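Local coordinates for collagen adhesin (Staphylococcus aureus, PDB 2F68), which binds collagen as a cell adhesin, probably by closing two linked Ig-like domains around the collagen triple helix in a "collagen hug", at residues N48-V54 with A90-D96. Residue numbers count along the deposited sequence, not the author numbering.
Sequences NGDMIKV and ATITFND
In the mixed sheet of the Ig-like domain, strands 50-54 and 89-94 are antiparallel neighbours, strand 10-11 lying beyond 50-54 and strand 78-86 beyond 89-94; the short-segment axes approach to 4.5 Å, N-to-C directions 166° apart. Ile52 and Ile92 form a hydrogen-bonded pair (Ile52 N-Ile92 O 2.9 Å, Ile92 N-Ile52 O 2.8 Å), as do Val54 and Ala90 (Val54 N-Ala90 O 2.8 Å, Ala90 N-Val54 O 3.2 Å). Met51-Thr93 and Lys53-Thr91 are the non-hydrogen-bonded pairs. Branched Ile52, Ile92 and Val54, with small Ala90, suit the buried face, which packs on Met37 and Phe110. The face of Met51, Lys53, Thr91 and Thr93 is at least partly exposed, so it accepts charged Lys53 and hydroxyl-bearing, beta-branched threonines; Met51 CE rests 3.9 Å from Thr91 CG2. At the far end, Gly49 and Asp50 together face Phe94 in a G1-type beta bulge (Gly49 N-Phe94 O 2.9 Å, Phe94 N-Asp50 O 3.0 Å). Gly49 adopts phi/psi 95/-3, where a CB would strike the preceding carbonyl. Asp50 turns its carboxylate away to Arg10 and Gln47 N. The m rotamer of Phe94 brings its ring edge to Ile52, CE1 lying 3.7 Å from Ile52 CD1.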
loop_
_atom_site.group_PDB
_atom_site.type_symbol
_atom_site.label_atom_id
_atom_site.label_comp_id
_atom_site.label_asym_id
_atom_site.label_seq_id
_atom_site.Cartn_x
_atom_site.Cartn_y
_atom_site.Cartn_z
ATOM N N ASN A 48 -20.688 24.848 9.402
ATOM C CA ASN A 48 -19.847 24.958 8.214
ATOM C C ASN A 48 -18.397 25.263 8.582
ATOM O O ASN A 48 -18.119 26.220 9.309
ATOM C CB ASN A 48 -20.402 26.031 7.266
ATOM C CG ASN A 48 -19.485 26.314 6.081
ATOM O OD1 ASN A 48 -18.895 25.404 5.496
ATOM N ND2 ASN A 48 -19.372 27.586 5.718
ATOM N N GLY A 49 -17.482 24.438 8.080
ATOM C CA GLY A 49 -16.055 24.609 8.339
ATOM C C GLY A 49 -15.532 23.792 9.505
ATOM O O GLY A 49 -14.334 23.815 9.795
ATOM N N ASP A 50 -16.431 23.075 10.176
ATOM C CA ASP A 50 -16.069 22.220 11.305
ATOM C C ASP A 50 -15.276 21.002 10.843
ATOM O O ASP A 50 -15.600 20.395 9.818
ATOM C CB ASP A 50 -17.321 21.775 12.067
ATOM C CG ASP A 50 -18.026 22.926 12.774
ATOM O OD1 ASP A 50 -17.701 24.102 12.502
ATOM O OD2 ASP A 50 -18.913 22.648 13.606
ATOM N N MET A 51 -14.237 20.653 11.598
ATOM C CA MET A 51 -13.388 19.512 11.253
ATOM C C MET A 51 -13.131 18.547 12.411
ATOM O O MET A 51 -12.941 18.964 13.556
ATOM C CB MET A 51 -12.063 19.963 10.619
ATOM C CG MET A 51 -11.281 21.013 11.405
ATOM S SD MET A 51 -9.517 21.042 11.006
ATOM C CE MET A 51 -9.534 21.350 9.239
ATOM N N ILE A 52 -13.132 17.256 12.085
ATOM C CA ILE A 52 -12.820 16.193 13.036
ATOM C C ILE A 52 -11.492 15.544 12.641
ATOM O O ILE A 52 -11.339 15.066 11.514
ATOM C CB ILE A 52 -13.945 15.127 13.091
ATOM C CG1 ILE A 52 -15.246 15.743 13.621
ATOM C CG2 ILE A 52 -13.519 13.937 13.948
ATOM C CD1 ILE A 52 -16.499 14.939 13.306
ATOM N N LYS A 53 -10.542 15.533 13.572
ATOM C CA LYS A 53 -9.205 14.999 13.310
ATOM C C LYS A 53 -8.960 13.646 13.973
ATOM O O LYS A 53 -9.330 13.430 15.130
ATOM C CB LYS A 53 -8.130 15.996 13.751
ATOM C CG LYS A 53 -7.949 17.181 12.814
ATOM C CD LYS A 53 -6.801 18.068 13.270
ATOM C CE LYS A 53 -6.536 19.185 12.275
ATOM N NZ LYS A 53 -5.419 20.066 12.713
ATOM N N VAL A 54 -8.335 12.741 13.221
ATOM C CA VAL A 54 -7.909 11.442 13.736
ATOM C C VAL A 54 -6.382 11.375 13.680
ATOM O O VAL A 54 -5.790 11.373 12.597
ATOM C CB VAL A 54 -8.540 10.264 12.943
ATOM C CG1 VAL A 54 -8.097 8.925 13.517
ATOM C CG2 VAL A 54 -10.063 10.360 12.946
ATOM N N ALA A 90 -6.026 11.958 9.479
ATOM C CA ALA A 90 -7.331 11.870 8.827
ATOM C C ALA A 90 -8.223 13.023 9.277
ATOM O O ALA A 90 -8.354 13.284 10.476
ATOM C CB ALA A 90 -7.988 10.530 9.126
ATOM N N THR A 91 -8.832 13.709 8.312
ATOM C CA THR A 91 -9.628 14.903 8.597
ATOM C C THR A 91 -11.028 14.824 7.984
ATOM O O THR A 91 -11.183 14.532 6.795
ATOM C CB THR A 91 -8.910 16.191 8.117
ATOM O OG1 THR A 91 -7.529 16.146 8.501
ATOM C CG2 THR A 91 -9.556 17.436 8.719
ATOM N N ILE A 92 -12.037 15.085 8.814
ATOM C CA ILE A 92 -13.431 15.138 8.376
ATOM C C ILE A 92 -13.890 16.593 8.344
ATOM O O ILE A 92 -14.069 17.217 9.392
ATOM C CB ILE A 92 -14.368 14.323 9.318
ATOM C CG1 ILE A 92 -13.815 12.907 9.575
ATOM C CG2 ILE A 92 -15.810 14.300 8.782
ATOM C CD1 ILE A 92 -13.724 12.001 8.339
ATOM N N THR A 93 -14.079 17.127 7.139
ATOM C CA THR A 93 -14.461 18.529 6.965
ATOM C C THR A 93 -15.899 18.658 6.463
ATOM O O THR A 93 -16.279 18.029 5.473
ATOM C CB THR A 93 -13.496 19.265 6.002
ATOM O OG1 THR A 93 -12.140 18.948 6.343
ATOM C CG2 THR A 93 -13.691 20.777 6.083
ATOM N N PHE A 94 -16.687 19.476 7.159
ATOM C CA PHE A 94 -18.087 19.711 6.807
ATOM C C PHE A 94 -18.259 21.044 6.083
ATOM O O PHE A 94 -17.629 22.041 6.445
ATOM C CB PHE A 94 -18.970 19.689 8.061
ATOM C CG PHE A 94 -18.924 18.390 8.819
ATOM C CD1 PHE A 94 -18.018 18.208 9.860
ATOM C CD2 PHE A 94 -19.795 17.352 8.500
ATOM C CE1 PHE A 94 -17.973 17.012 10.568
ATOM C CE2 PHE A 94 -19.757 16.150 9.203
ATOM C CZ PHE A 94 -18.844 15.981 10.238
ATOM N N ASN A 95 -19.115 21.052 5.064
ATOM C CA ASN A 95 -19.426 22.273 4.318
ATOM C C ASN A 95 -20.737 22.928 4.775
ATOM O O ASN A 95 -21.264 22.591 5.837
ATOM C CB ASN A 95 -19.416 22.014 2.802
ATOM C CG ASN A 95 -20.291 20.839 2.395
ATOM O OD1 ASN A 95 -21.481 20.792 2.708
ATOM N ND2 ASN A 95 -19.703 19.888 1.678
ATOM N N ASP A 96 -21.250 23.861 3.974
ATOM C CA ASP A 96 -22.451 24.630 4.323
ATOM C C ASP A 96 -23.752 23.820 4.277
ATOM O O ASP A 96 -24.762 24.230 4.853
ATOM C CB ASP A 96 -22.567 25.881 3.439
ATOM C CG ASP A 96 -22.619 25.554 1.954
ATOM O OD1 ASP A 96 -23.659 25.042 1.484
ATOM O OD2 ASP A 96 -21.624 25.826 1.251
#